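Local coordinates for periplasmic beta-glucosidase (PDB 6R5V), which hydrolyses glycosidic bonds as a family 3 glycoside hydrolase of the Pseudomonas aeruginosa periplasm, probably releasing beta-D-glucose from the non-reducing ends of beta-glucosides, at the interface of chains A and B. Residues are numbered along the deposited sequence; one frame, centred on the assembly and turned at random. Chains: chain A/B, Periplasmic beta-glucosidase.

Contacts 1 and 2 are neighbouring patches of one two-fold symmetric interface, with C-alpha centres about 13 Å apart. The run 570-577 of chain A links them, joined by residues 599 to 602 in contact 1 and by A:Arg199 in contact 2. Chain B supplies B:Thr491, B:Asp492 and B:Val571 to contact 1. B:Val571 is in the partner's own 3-10 helix 571-573, so the two copies of this helix meet there. B:Glu185, B:Gly186, B:Arg188 and B:Thr192 serve contact 2. Symmetry repeats both patches with the chains exchanged. The dimer may or may not be the physiological form.

Contact 1: the interface of chains A and B. Residues chain A 570, 572-573, 599, 601-602; chain B 491-492, 571.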
ATOM      1  N   SER A 570      -0.760   0.792  14.198  1.00 11.78           N
ATOM      2  CA  SER A 570      -2.083   0.374  13.704  1.00 12.03           C
ATOM      3  C   SER A 570      -2.010  -0.012  12.236  1.00 10.52           C
ATOM      4  O   SER A 570      -1.076   0.382  11.535  1.00  9.86           O
ATOM      5  CB  SER A 570      -3.141   1.418  13.945  1.00 14.21           C
ATOM      6  OG  SER A 570      -2.997   2.439  13.003  1.00 14.46           O
ATOM      7  N   GLY A 572      -3.650   1.104   9.960  1.00 11.57           N
ATOM      8  CA  GLY A 572      -3.748   2.338   9.167  1.00 11.20           C
ATOM      9  C   GLY A 572      -2.398   2.960   8.838  1.00 11.02           C
ATOM     10  O   GLY A 572      -2.389   3.907   8.000  1.00 10.86           O
ATOM     11  N   GLN A 573      -1.283   2.505   9.458  1.00 10.71           N
ATOM     12  CA  GLN A 573       0.081   3.004   9.135  1.00 10.61           C
ATOM     13  C   GLN A 573       0.766   2.114   8.090  1.00 11.16           C
ATOM     14  O   GLN A 573       1.867   2.463   7.662  1.00 11.37           O
ATOM     15  CB  GLN A 573       0.923   3.121  10.413  1.00 13.19           C
ATOM     16  CG  GLN A 573       0.208   3.947  11.478  1.00 14.68           C
ATOM     17  CD  GLN A 573       1.094   4.836  12.312  1.00 18.57           C
ATOM     18  OE1 GLN A 573       2.298   4.904  12.106  1.00 22.26           O
ATOM     19  NE2 GLN A 573       0.487   5.517  13.274  1.00 16.82           N
ATOM     20  N   TYR A 599       0.961  10.955   9.862  1.00 11.46           N
ATOM     21  CA  TYR A 599      -0.490  10.969  10.138  1.00 11.65           C
ATOM     22  C   TYR A 599      -0.735  11.944  11.274  1.00 12.61           C
ATOM     23  O   TYR A 599       0.176  12.138  12.094  1.00 11.97           O
ATOM     24  CB  TYR A 599      -0.972   9.593  10.585  1.00 11.74           C
ATOM     25  CG  TYR A 599      -0.601   8.512   9.608  1.00 10.89           C
ATOM     26  CD1 TYR A 599      -1.349   8.342   8.464  1.00 11.95           C
ATOM     27  CD2 TYR A 599       0.448   7.629   9.853  1.00 11.19           C
ATOM     28  CE1 TYR A 599      -1.031   7.363   7.535  1.00 11.38           C
ATOM     29  CE2 TYR A 599       0.753   6.632   8.947  1.00 11.52           C
ATOM     30  CZ  TYR A 599       0.033   6.512   7.771  1.00 11.65           C
ATOM     31  OH  TYR A 599       0.289   5.529   6.857  1.00 12.56           O
ATOM     32  N   ASP A 601      -3.613  11.671  13.351  1.00 13.57           N
ATOM     33  CA  ASP A 601      -4.605  11.103  14.301  1.00 14.63           C
ATOM     34  C   ASP A 601      -3.995   9.961  15.129  1.00 17.85           C
ATOM     35  O   ASP A 601      -4.783   9.256  15.811  1.00 21.32           O
ATOM     36  CB  ASP A 601      -5.862  10.671  13.566  1.00 14.84           C
ATOM     37  CG  ASP A 601      -5.664   9.578  12.545  1.00 17.14           C
ATOM     38  OD1 ASP A 601      -4.467   9.262  12.274  1.00 17.33           O
ATOM     39  OD2 ASP A 601      -6.696   9.135  11.948  1.00 21.00           O
ATOM     40  N   GLU A 602      -2.688   9.759  15.044  1.00 16.95           N
ATOM     41  CA  GLU A 602      -1.973   8.678  15.774  1.00 19.50           C
ATOM     42  C   GLU A 602      -0.506   9.052  15.921  1.00 19.46           C
ATOM     43  O   GLU A 602       0.036   9.757  15.047  1.00 20.16           O
ATOM     44  CB  GLU A 602      -2.091   7.346  15.035  1.00 21.68           C
ATOM     45  CG  GLU A 602      -1.619   6.153  15.867  1.00 23.55           C
ATOM     46  CD  GLU A 602      -2.148   4.844  15.328  1.00 26.68           C
ATOM     47  OE1 GLU A 602      -1.822   4.526  14.155  1.00 24.94           O
ATOM     48  OE2 GLU A 602      -2.939   4.190  16.037  1.00 30.20           O
TER
ATOM     49  N   THR B 491      -5.115   7.551   9.775  1.00 13.51           N
ATOM     50  CA  THR B 491      -4.933   6.094   9.980  1.00 12.68           C
ATOM     51  C   THR B 491      -6.275   5.415  10.243  1.00 14.56           C
ATOM     52  O   THR B 491      -6.271   4.220  10.406  1.00 14.63           O
ATOM     53  CB  THR B 491      -4.019   5.771  11.168  1.00 13.23           C
ATOM     54  OG1 THR B 491      -4.585   6.235  12.392  1.00 12.36           O
ATOM     55  CG2 THR B 491      -2.645   6.374  11.032  1.00 13.76           C
ATOM     56  N   ASP B 492      -7.361   6.181  10.323  1.00 15.38           N
ATOM     57  CA  ASP B 492      -8.720   5.672  10.640  1.00 16.88           C
ATOM     58  C   ASP B 492      -9.655   6.369   9.656  1.00 15.80           C
ATOM     59  O   ASP B 492      -9.494   7.591   9.515  1.00 19.35           O
ATOM     60  CB  ASP B 492      -9.006   6.024  12.095  1.00 18.35           C
ATOM     61  CG  ASP B 492     -10.342   5.631  12.678  1.00 23.08           C
ATOM     62  OD1 ASP B 492     -11.263   5.190  11.952  1.00 23.25           O
ATOM     63  OD2 ASP B 492     -10.443   5.817  13.896  1.00 26.63           O
ATOM     64  N   VAL B 571     -10.028   0.939   6.951  1.00 10.57           N
ATOM     65  CA  VAL B 571      -8.699   1.418   6.514  1.00 11.23           C
ATOM     66  C   VAL B 571      -7.808   0.211   6.206  1.00 11.89           C
ATOM     67  O   VAL B 571      -6.927   0.292   5.308  1.00 11.86           O
ATOM     68  CB  VAL B 571      -8.101   2.354   7.567  1.00 11.60           C
ATOM     69  CG1 VAL B 571      -7.662   1.630   8.841  1.00 11.41           C
ATOM     70  CG2 VAL B 571      -6.952   3.139   6.951  1.00 12.28           C
TER
HETATM   71  O   HOH W   1      -5.962   2.028  12.080  1.00 25.40           O
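A:Asp601 OD1, a carboxylate oxygen, accepts two hydrogen bonds from B:Thr491. The backbone N of B:Thr491 lies 3.1 Å from A:Asp601 OD1 and meets its syn lone pair. The hydroxyl OG1 of B:Thr491 comes to 3.0 Å from A:Asp601 OD1, but from above the carboxylate plane, 52° out of it. The same backbone N also bonds the syn lone pair of A:Asp601 OD2, so its N-H is shared between both oxygens. In B:Thr491 the hydroxyl stands between the backbone N and the carbonyl carbon (chi1 63°), which lets OG1 and N reach one carboxylate together.

The methyl of B:Thr491 points another way. Its CG2 lies over one face of the A:Tyr599 ring, 3.5 Å from the centroid and shifted toward the rim, in a CH-pi contact. A:Tyr599 CG is the ring atom nearest to it. A:Gln573 CG adds an apolar contact to the same methyl.

A second carboxylate braces the chain A side. A:Glu602 OE1 takes a 2.7 Å hydrogen bond from the A:Ser570 hydroxyl OG on its syn lone pair. The amide NE2 of A:Gln573 donates to the same oxygen on the anti side, tilted out of the carboxylate plane. These bonds tie A:Ser570 and A:Gln573 to A:Glu602 and probably help position the wall beside B:Thr491. Water 1 links A:Ser570 OG and the backbone N of A:Gly572 to the carbonyl O of B:Thr491, 2.8 Å from the water oxygen. B:Val571 touches A:Gly572 CA through its methyls at the margin.

The chain A wall combines the 3-10 helix 571-573 and A:Ser570 just before it with loop residues 599 to 602. B:Thr491 enters from a loop of chain B that lies between the 3-10 helix 481-483 and the helix 497-507.

Contact 2: the interface of chains A and B. Residues chain A 199, 574-575, 577; chain B 185-186, 188, 192.
This is a polar patch of the two-fold interface between two copies of the enzyme, and in the deposited assembly it joins them by a salt bridge and hydrogen bonds. B:Glu185 reaches across to A:Arg199 and A:Tyr577. The carboxylate oxygen OE2 of B:Glu185 forms the salt bridge, 2.7 Å from A:Arg199 NH2. A:Arg199 NH1 donates to the same OE2, so the guanidinium grips one oxygen end-on with two nitrogens. That oxygen lies close to the guanidinium plane, while the carboxylate itself is turned 64° from it. NH1 approaches OE2 nearly along the C-O bond, and NH2 comes from the syn side, somewhat out of the carboxylate plane.

The other oxygen is bound separately. The A:Tyr577 phenol OH donates to the syn lone pair of B:Glu185 OE1 at 2.6 Å. OE1 lies in the ring plane at the edge, and the ring and carboxylate planes are 52° apart. Bonds to both oxygens should fix the turn of the carboxylate. B:Glu185 is extended beyond CG (chi2 -170°), which carries its acid group out to these two partners. The methyl CG2 of B:Thr192 packs beside A:Arg199 NH2.

A backbone carbonyl on chain A forms a further polar link. B:Arg188 NH2 donates to A:Pro575 O at 3.0 Å, nearly in line with the C=O bond, and this oxygen sits at the guanidinium edge. B:Arg188 NH1 adds a weak bond to it. A:Pro575 follows a cis peptide bond, and its ring CD packs on B:Gly186 CA.

The site connects helix 197-204 and the loop 574-577 of one subunit to the 3-10 helix 185-187 and following loop of the other. It may help hold the two subunits in register if the dimer is physiological.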
ATOM      1  N   ARG A 199      13.635  -0.762  -7.200  1.00 14.05           N
ATOM      2  CA  ARG A 199      13.168  -1.363  -5.922  1.00 15.15           C
ATOM      3  C   ARG A 199      13.249  -2.905  -5.995  1.00 14.04           C
ATOM      4  O   ARG A 199      13.741  -3.552  -5.034  1.00 12.29           O
ATOM      5  CB  ARG A 199      11.744  -0.952  -5.584  1.00 14.95           C
ATOM      6  CG  ARG A 199      11.234  -1.658  -4.341  1.00 15.86           C
ATOM      7  CD  ARG A 199       9.836  -1.215  -4.007  1.00 17.14           C
ATOM      8  NE  ARG A 199       9.942   0.029  -3.277  1.00 18.01           N
ATOM      9  CZ  ARG A 199       8.964   0.600  -2.583  1.00 18.19           C
ATOM     10  NH1 ARG A 199       7.744   0.110  -2.594  1.00 20.67           N
ATOM     11  NH2 ARG A 199       9.184   1.735  -1.961  1.00 20.51           N
ATOM     12  N   VAL A 574       0.133   1.046   7.589  1.00 11.43           N
ATOM     13  CA  VAL A 574       0.863   0.071   6.733  1.00 12.36           C
ATOM     14  C   VAL A 574       1.141   0.737   5.396  1.00 12.62           C
ATOM     15  O   VAL A 574       0.270   1.391   4.846  1.00 11.38           O
ATOM     16  CB  VAL A 574       0.080  -1.248   6.610  1.00 14.00           C
ATOM     17  CG1 VAL A 574       0.495  -2.105   5.418  1.00 14.58           C
ATOM     18  CG2 VAL A 574       0.187  -2.027   7.912  1.00 12.99           C
ATOM     19  N   PRO A 575       2.341   0.574   4.788  1.00 13.96           N
ATOM     20  CA  PRO A 575       3.471  -0.130   5.378  1.00 14.43           C
ATOM     21  C   PRO A 575       4.358   0.742   6.278  1.00 13.79           C
ATOM     22  O   PRO A 575       4.596   1.884   5.988  1.00 14.83           O
ATOM     23  CB  PRO A 575       4.297  -0.556   4.151  1.00 15.38           C
ATOM     24  CG  PRO A 575       4.028   0.524   3.117  1.00 15.20           C
ATOM     25  CD  PRO A 575       2.637   1.072   3.433  1.00 14.00           C
ATOM     26  N   TYR A 577       8.352   0.272   7.692  1.00 11.61           N
ATOM     27  CA  TYR A 577       9.599  -0.510   7.636  1.00 11.72           C
ATOM     28  C   TYR A 577      10.750   0.466   7.832  1.00 10.65           C
ATOM     29  O   TYR A 577      10.564   1.660   7.486  1.00 12.32           O
ATOM     30  CB  TYR A 577       9.691  -1.313   6.331  1.00 11.22           C
ATOM     31  CG  TYR A 577       9.511  -0.538   5.065  1.00 11.04           C
ATOM     32  CD1 TYR A 577       8.250  -0.216   4.598  1.00 11.85           C
ATOM     33  CD2 TYR A 577      10.608  -0.086   4.337  1.00 12.43           C
ATOM     34  CE1 TYR A 577       8.075   0.492   3.435  1.00 11.86           C
ATOM     35  CE2 TYR A 577      10.439   0.637   3.170  1.00 12.15           C
ATOM     36  CZ  TYR A 577       9.179   0.930   2.714  1.00 13.37           C
ATOM     37  OH  TYR A 577       9.038   1.625   1.544  1.00 15.28           O
TER
ATOM     38  N   GLU B 185       3.123   6.168  -0.625  1.00 13.88           N
ATOM     39  CA  GLU B 185       3.086   4.975   0.236  1.00 14.21           C
ATOM     40  C   GLU B 185       2.471   5.305   1.585  1.00 12.63           C
ATOM     41  O   GLU B 185       2.792   6.349   2.196  1.00 11.40           O
ATOM     42  CB  GLU B 185       4.478   4.400   0.512  1.00 18.22           C
ATOM     43  CG  GLU B 185       4.902   3.444  -0.530  1.00 23.51           C
ATOM     44  CD  GLU B 185       6.163   2.646  -0.244  1.00 24.49           C
ATOM     45  OE1 GLU B 185       6.666   2.569   0.913  1.00 24.71           O
ATOM     46  OE2 GLU B 185       6.651   2.142  -1.218  1.00 33.23           O
ATOM     47  N   GLY B 186       1.615   4.406   2.076  1.00 11.79           N
ATOM     48  CA  GLY B 186       0.982   4.589   3.385  1.00 11.70           C
ATOM     49  C   GLY B 186      -0.025   5.723   3.426  1.00 11.54           C
ATOM     50  O   GLY B 186      -0.646   5.957   4.481  1.00 13.57           O
ATOM     51  N   ARG B 188       0.677   8.640   3.343  1.00 11.35           N
ATOM     52  CA  ARG B 188       1.363   9.733   4.077  1.00 11.02           C
ATOM     53  C   ARG B 188       1.760  10.809   3.080  1.00 11.58           C
ATOM     54  O   ARG B 188       2.434  10.473   2.084  1.00 10.54           O
ATOM     55  CB  ARG B 188       2.622   9.196   4.788  1.00 12.06           C
ATOM     56  CG  ARG B 188       2.280   8.239   5.915  1.00 11.91           C
ATOM     57  CD  ARG B 188       3.404   7.749   6.769  1.00 12.51           C
ATOM     58  NE  ARG B 188       4.329   6.803   6.139  1.00 13.57           N
ATOM     59  CZ  ARG B 188       4.228   5.474   6.073  1.00 14.67           C
ATOM     60  NH1 ARG B 188       3.182   4.830   6.573  1.00 14.17           N
ATOM     61  NH2 ARG B 188       5.211   4.769   5.511  1.00 15.90           N
ATOM     62  N   THR B 192       7.157   8.490  -0.605  1.00  8.83           N
ATOM     63  CA  THR B 192       7.640   7.644  -1.703  1.00  9.55           C
ATOM     64  C   THR B 192       6.514   7.148  -2.623  1.00  8.95           C
ATOM     65  O   THR B 192       5.480   6.611  -2.129  1.00  9.35           O
ATOM     66  CB  THR B 192       8.370   6.437  -1.114  1.00  8.60           C
ATOM     67  OG1 THR B 192       9.338   6.982  -0.223  1.00  8.41           O
ATOM     68  CG2 THR B 192       8.957   5.565  -2.194  1.00  9.19           C
TER